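D-galactonate dehydratase family member SEN1436 (Salmonella enterica subsp. enterica serovar Enteritidis, PDB 3TW9) dehydrates D-gluconate to 2-dehydro-3-deoxy-D-gluconate with low activity in vitro, using one magnesium ion per subunit, and probably has no significant part in D-gluconate degradation in vivo. Local coordinates at residues C[262-276]-C[288-300]. Residues are numbered along the deposited sequence; the frame is centred on the assembly and turned at random. Where two conformers were deposited one is given.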
loop_
_atom_site.group_PDB
_atom_site.type_symbol
_atom_site.label_atom_id
_atom_site.label_comp_id
_atom_site.label_asym_id
_atom_site.label_seq_id
_atom_site.Cartn_x
_atom_site.Cartn_y
_atom_site.Cartn_z
ATOM N N ALA C 262 -15.754 -14.817 22.939
ATOM C CA ALA C 262 -14.819 -13.678 22.980
ATOM C C ALA C 262 -14.874 -12.942 24.329
ATOM O O ALA C 262 -13.847 -12.658 24.952
ATOM C CB ALA C 262 -15.115 -12.704 21.819
ATOM N N LYS C 263 -16.076 -12.657 24.783
ATOM C CA LYS C 263 -16.260 -12.002 26.083
ATOM C C LYS C 263 -15.754 -12.846 27.256
ATOM O O LYS C 263 -15.061 -12.325 28.138
ATOM C CB LYS C 263 -17.722 -11.597 26.302
ATOM C CG LYS C 263 -18.197 -10.513 25.291
ATOM C CD LYS C 263 -19.724 -10.283 25.382
ATOM C CE LYS C 263 -20.146 -9.609 26.687
ATOM N NZ LYS C 263 -21.597 -9.244 26.689
ATOM N N THR C 264 -16.069 -14.135 27.244
ATOM C CA THR C 264 -15.639 -15.028 28.343
ATOM C C THR C 264 -14.120 -15.234 28.402
ATOM O O THR C 264 -13.577 -15.522 29.470
ATOM C CB THR C 264 -16.351 -16.400 28.294
ATOM O OG1 THR C 264 -16.063 -17.069 27.062
ATOM C CG2 THR C 264 -17.848 -16.213 28.423
ATOM N N LEU C 265 -13.450 -15.060 27.262
ATOM C CA LEU C 265 -11.991 -15.265 27.147
ATOM C C LEU C 265 -11.169 -14.008 27.365
ATOM O O LEU C 265 -9.942 -14.081 27.382
ATOM C CB LEU C 265 -11.635 -15.879 25.800
ATOM C CG LEU C 265 -12.171 -17.298 25.510
ATOM C CD1 LEU C 265 -11.773 -17.744 24.140
ATOM C CD2 LEU C 265 -11.687 -18.319 26.557
ATOM N N GLU C 266 -11.834 -12.857 27.506
ATOM C CA GLU C 266 -11.150 -11.585 27.831
ATOM C C GLU C 266 -10.149 -11.668 28.976
ATOM O O GLU C 266 -9.027 -11.209 28.837
ATOM C CB GLU C 266 -12.164 -10.478 28.133
ATOM C CG GLU C 266 -12.562 -9.740 26.891
ATOM C CD GLU C 266 -13.632 -8.693 27.083
ATOM O OE1 GLU C 266 -13.679 -7.988 28.120
ATOM O OE2 GLU C 266 -14.437 -8.575 26.146
ATOM N N GLN C 267 -10.575 -12.271 30.090
ATOM C CA GLN C 267 -9.764 -12.364 31.302
ATOM C C GLN C 267 -8.469 -13.179 31.103
ATOM O O GLN C 267 -7.545 -13.080 31.912
ATOM C CB GLN C 267 -10.582 -12.996 32.429
ATOM C CG GLN C 267 -11.114 -14.378 32.082
ATOM C CD GLN C 267 -12.108 -14.918 33.097
ATOM O OE1 GLN C 267 -11.825 -14.988 34.290
ATOM N NE2 GLN C 267 -13.282 -15.312 32.615
ATOM N N TYR C 268 -8.411 -13.975 30.033
ATOM C CA TYR C 268 -7.249 -14.855 29.781
ATOM C C TYR C 268 -6.222 -14.236 28.834
ATOM O O TYR C 268 -5.163 -14.844 28.567
ATOM C CB TYR C 268 -7.717 -16.229 29.291
ATOM C CG TYR C 268 -8.719 -16.841 30.220
ATOM C CD1 TYR C 268 -8.391 -17.070 31.565
ATOM C CD2 TYR C 268 -10.001 -17.179 29.781
ATOM C CE1 TYR C 268 -9.312 -17.627 32.452
ATOM C CE2 TYR C 268 -10.934 -17.741 30.661
ATOM C CZ TYR C 268 -10.580 -17.959 31.998
ATOM O OH TYR C 268 -11.489 -18.508 32.878
ATOM N N GLN C 269 -6.554 -13.031 28.343
ATOM C CA GLN C 269 -5.613 -12.184 27.604
ATOM C C GLN C 269 -4.972 -12.915 26.425
ATOM O O GLN C 269 -3.734 -13.008 26.346
ATOM C CB GLN C 269 -4.523 -11.653 28.551
ATOM C CG GLN C 269 -5.037 -10.872 29.763
ATOM C CD GLN C 269 -4.939 -9.372 29.563
ATOM O OE1 GLN C 269 -4.924 -8.894 28.433
ATOM N NE2 GLN C 269 -4.865 -8.624 30.662
ATOM N N LEU C 270 -5.804 -13.456 25.533
ATOM C CA LEU C 270 -5.308 -14.122 24.336
ATOM C C LEU C 270 -4.610 -13.135 23.415
ATOM O O LEU C 270 -4.968 -11.961 23.357
ATOM C CB LEU C 270 -6.448 -14.825 23.580
ATOM C CG LEU C 270 -6.785 -16.244 24.057
ATOM C CD1 LEU C 270 -7.269 -16.275 25.504
ATOM C CD2 LEU C 270 -7.809 -16.897 23.143
ATOM N N PHE C 271 -3.600 -13.610 22.709
ATOM C CA PHE C 271 -2.948 -12.791 21.694
ATOM C C PHE C 271 -3.933 -12.527 20.546
ATOM O O PHE C 271 -4.038 -11.406 20.051
ATOM C CB PHE C 271 -1.693 -13.503 21.190
ATOM C CG PHE C 271 -0.902 -12.718 20.193
ATOM C CD1 PHE C 271 -0.053 -11.706 20.602
ATOM C CD2 PHE C 271 -0.989 -13.014 18.824
ATOM C CE1 PHE C 271 0.698 -10.975 19.659
ATOM C CE2 PHE C 271 -0.251 -12.286 17.895
ATOM C CZ PHE C 271 0.594 -11.286 18.305
ATOM N N TYR C 272 -4.633 -13.583 20.140
ATOM C CA TYR C 272 -5.846 -13.425 19.358
ATOM C C TYR C 272 -6.802 -14.609 19.404
ATOM O O TYR C 272 -6.401 -15.746 19.671
ATOM C CB TYR C 272 -5.553 -12.926 17.931
ATOM C CG TYR C 272 -4.789 -13.769 16.942
ATOM C CD1 TYR C 272 -5.215 -15.067 16.565
ATOM C CD2 TYR C 272 -3.690 -13.208 16.274
ATOM C CE1 TYR C 272 -4.517 -15.781 15.545
ATOM C CE2 TYR C 272 -3.006 -13.898 15.308
ATOM C CZ TYR C 272 -3.401 -15.174 14.946
ATOM O OH TYR C 272 -2.671 -15.795 13.931
ATOM N N LEU C 273 -8.076 -14.305 19.146
ATOM C CA LEU C 273 -9.116 -15.317 18.930
ATOM C C LEU C 273 -9.419 -15.283 17.441
ATOM O O LEU C 273 -9.744 -14.221 16.901
ATOM C CB LEU C 273 -10.377 -14.959 19.705
ATOM C CG LEU C 273 -11.561 -15.949 19.656
ATOM C CD1 LEU C 273 -11.175 -17.274 20.342
ATOM C CD2 LEU C 273 -12.756 -15.366 20.353
ATOM N N GLU C 274 -9.285 -16.437 16.798
ATOM C CA GLU C 274 -9.225 -16.543 15.346
ATOM C C GLU C 274 -10.490 -17.112 14.716
ATOM O O GLU C 274 -11.095 -18.059 15.233
ATOM C CB GLU C 274 -8.026 -17.406 14.939
ATOM C CG GLU C 274 -7.862 -17.498 13.436
ATOM C CD GLU C 274 -6.837 -18.485 13.036
ATOM O OE1 GLU C 274 -6.145 -18.971 13.936
ATOM O OE2 GLU C 274 -6.714 -18.744 11.815
ATOM N N ASP C 275 -10.837 -16.537 13.565
ATOM C CA ASP C 275 -12.053 -16.915 12.797
ATOM C C ASP C 275 -13.282 -17.162 13.644
ATOM O O ASP C 275 -13.868 -18.247 13.593
ATOM C CB ASP C 275 -11.767 -18.071 11.846
ATOM C CG ASP C 275 -10.785 -17.707 10.789
ATOM O OD1 ASP C 275 -10.319 -16.542 10.752
ATOM O OD2 ASP C 275 -10.411 -18.606 9.982
ATOM N N PRO C 276 -13.703 -16.139 14.435
ATOM C CA PRO C 276 -14.909 -16.321 15.215
ATOM C C PRO C 276 -16.168 -16.459 14.324
ATOM O O PRO C 276 -17.187 -16.970 14.775
ATOM C CB PRO C 276 -14.982 -15.035 16.058
ATOM C CG PRO C 276 -14.205 -14.019 15.302
ATOM C CD PRO C 276 -13.079 -14.820 14.689
ATOM N N LEU C 288 -20.068 -8.029 17.565
ATOM C CA LEU C 288 -18.941 -8.532 18.362
ATOM C C LEU C 288 -18.108 -7.377 18.930
ATOM O O LEU C 288 -17.735 -7.377 20.120
ATOM C CB LEU C 288 -18.042 -9.503 17.552
ATOM C CG LEU C 288 -16.977 -10.256 18.396
ATOM C CD1 LEU C 288 -16.715 -11.644 17.812
ATOM C CD2 LEU C 288 -15.624 -9.502 18.534
ATOM N N ARG C 289 -17.824 -6.387 18.092
ATOM C CA ARG C 289 -16.896 -5.298 18.481
ATOM C C ARG C 289 -17.508 -4.172 19.335
ATOM O O ARG C 289 -16.787 -3.316 19.859
ATOM C CB ARG C 289 -16.171 -4.749 17.241
ATOM C CG ARG C 289 -15.393 -5.800 16.465
ATOM C CD ARG C 289 -14.098 -6.163 17.154
ATOM N NE ARG C 289 -13.034 -5.276 16.747
ATOM C CZ ARG C 289 -11.742 -5.518 16.984
ATOM N NH1 ARG C 289 -11.393 -6.548 17.727
ATOM N NH2 ARG C 289 -10.807 -4.690 16.517
ATOM N N GLN C 290 -18.836 -4.198 19.484
ATOM C CA GLN C 290 -19.544 -3.367 20.463
ATOM C C GLN C 290 -19.396 -3.908 21.884
ATOM O O GLN C 290 -19.651 -3.187 22.854
ATOM C CB GLN C 290 -21.027 -3.305 20.135
ATOM C CG GLN C 290 -21.329 -2.521 18.885
ATOM C CD GLN C 290 -22.796 -2.650 18.420
ATOM O OE1 GLN C 290 -23.545 -3.576 18.803
ATOM N NE2 GLN C 290 -23.200 -1.722 17.569
ATOM N N GLN C 291 -19.002 -5.171 21.999
ATOM C CA GLN C 291 -19.045 -5.854 23.278
ATOM C C GLN C 291 -17.714 -6.400 23.798
ATOM O O GLN C 291 -17.487 -6.361 24.997
ATOM C CB GLN C 291 -20.076 -6.971 23.250
ATOM C CG GLN C 291 -21.483 -6.457 23.014
ATOM C CD GLN C 291 -22.538 -7.514 23.236
ATOM O OE1 GLN C 291 -22.374 -8.401 24.086
ATOM N NE2 GLN C 291 -23.631 -7.441 22.453
ATOM N N SER C 292 -16.872 -6.949 22.920
ATOM C CA SER C 292 -15.640 -7.613 23.370
ATOM C C SER C 292 -14.345 -6.909 22.961
ATOM O O SER C 292 -14.261 -6.282 21.904
ATOM C CB SER C 292 -15.602 -9.090 22.915
ATOM O OG SER C 292 -14.436 -9.767 23.440
ATOM N N SER C 293 -13.341 -7.050 23.817
ATOM C CA SER C 293 -12.028 -6.459 23.619
ATOM C C SER C 293 -10.975 -7.548 23.500
ATOM O O SER C 293 -9.793 -7.240 23.501
ATOM C CB SER C 293 -11.663 -5.537 24.781
ATOM O OG SER C 293 -11.806 -6.206 26.012
ATOM N N THR C 294 -11.407 -8.804 23.394
ATOM C CA THR C 294 -10.465 -9.898 23.020
ATOM C C THR C 294 -9.973 -9.637 21.596
ATOM O O THR C 294 -10.803 -9.402 20.728
ATOM C CB THR C 294 -11.171 -11.260 23.089
ATOM O OG1 THR C 294 -11.456 -11.553 24.468
ATOM C CG2 THR C 294 -10.312 -12.351 22.490
ATOM N N PRO C 295 -8.630 -9.653 21.338
ATOM C CA PRO C 295 -8.159 -9.359 19.985
ATOM C C PRO C 295 -8.652 -10.418 19.013
ATOM O O PRO C 295 -8.791 -11.588 19.379
ATOM C CB PRO C 295 -6.627 -9.449 20.093
ATOM C CG PRO C 295 -6.375 -9.274 21.588
ATOM C CD PRO C 295 -7.510 -9.953 22.247
ATOM N N ILE C 296 -8.988 -9.975 17.806
ATOM C CA ILE C 296 -9.656 -10.844 16.840
ATOM C C ILE C 296 -8.830 -10.927 15.590
ATOM O O ILE C 296 -8.368 -9.901 15.102
ATOM C CB ILE C 296 -11.036 -10.262 16.424
ATOM C CG1 ILE C 296 -12.020 -10.230 17.594
ATOM C CG2 ILE C 296 -11.642 -11.034 15.220
ATOM C CD1 ILE C 296 -12.293 -11.610 18.288
ATOM N N SER C 297 -8.654 -12.132 15.065
ATOM C CA SER C 297 -8.130 -12.296 13.716
ATOM C C SER C 297 -9.150 -13.019 12.804
ATOM O O SER C 297 -9.975 -13.846 13.251
ATOM C CB SER C 297 -6.781 -13.027 13.712
ATOM O OG SER C 297 -6.979 -14.392 13.990
ATOM N N MET C 298 -9.054 -12.701 11.515
ATOM C CA MET C 298 -9.994 -13.203 10.533
ATOM C C MET C 298 -9.234 -13.340 9.250
ATOM O O MET C 298 -8.379 -12.514 8.928
ATOM C CB MET C 298 -11.125 -12.171 10.282
ATOM C CG MET C 298 -12.301 -12.227 11.223
ATOM S SD MET C 298 -13.250 -13.766 11.197
ATOM C CE MET C 298 -13.863 -13.750 9.480
ATOM N N GLY C 299 -9.585 -14.352 8.467
ATOM C CA GLY C 299 -9.347 -14.189 7.055
ATOM C C GLY C 299 -8.595 -15.217 6.250
ATOM O O GLY C 299 -8.380 -15.006 5.052
ATOM N N GLU C 300 -8.203 -16.342 6.841
ATOM C CA GLU C 300 -7.506 -17.334 6.013
ATOM C C GLU C 300 -8.384 -17.831 4.830
ATOM O O GLU C 300 -7.850 -18.228 3.807
ATOM C CB GLU C 300 -7.000 -18.500 6.850
ATOM C CG GLU C 300 -8.087 -19.322 7.451
ATOM C CD GLU C 300 -7.577 -20.423 8.370
ATOM O OE1 GLU C 300 -6.654 -20.189 9.189
ATOM O OE2 GLU C 300 -8.138 -21.527 8.280
HETATM O O HOH W 1 -8.437 -12.725 25.526
HETATM O O HOH W 2 -7.890 -17.066 9.746
#
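Glu266 OE2 is gripped twice from 288-300: Ser292 OG reaches its anti lone pair at 3.0 Å, while the backbone N of Ser293 donates from above the carboxylate plane. Ser292 OG, swung opposite its own backbone N (chi1 -176°), also accepts from Thr294 N, closing an ST turn. The Thr294 hydroxyl in turn donates to Ala262 O of helix 255-265, OG1 to O 2.7 Å, and its CG2 methyl rests on Leu273 CB. Lys263, bent at chi3 (69°), hydrogen-bonds through NZ to Gln291 OE1.

Strands 272-274 and 296-298 then run parallel, neighbours in the TIM-like barrel of the enolase superfamily and joined through helix 285-291 as a beta-alpha-beta unit. Leu273 N bonds to Pro295 O, Ser297 N to Leu273 O, and Asp275 N to Ser297 O. Ser297 CB lies over the face of the Tyr272 ring in a CH-pi contact, 3.8 Å from the centroid; its OG, above the ring's rim, is buried without a polar partner. Beyond Asp275, Pro276 packs its ring carbons on Ile296 CG2 and Met298 SD.

At the strand ends Gly299 N donates to Asp275 OD1 from the syn side, tilted out of the carboxylate plane, at 3.2 Å. Glu274 OE2 and Glu300 OE1, two like charges with no hydrogen bond between them, meet at 3.0 Å, their carboxylate planes 72° apart. Water 2 accepts from Glu300 N and sits within reach of Glu274 OE2 and Asp275 OD1. Glu274 and Glu300 bind magnesium together with Asp248; such crowded acids probably need cations to offset their repulsion, and Arg321, salt-bridged to Glu274, supplies part of that charge.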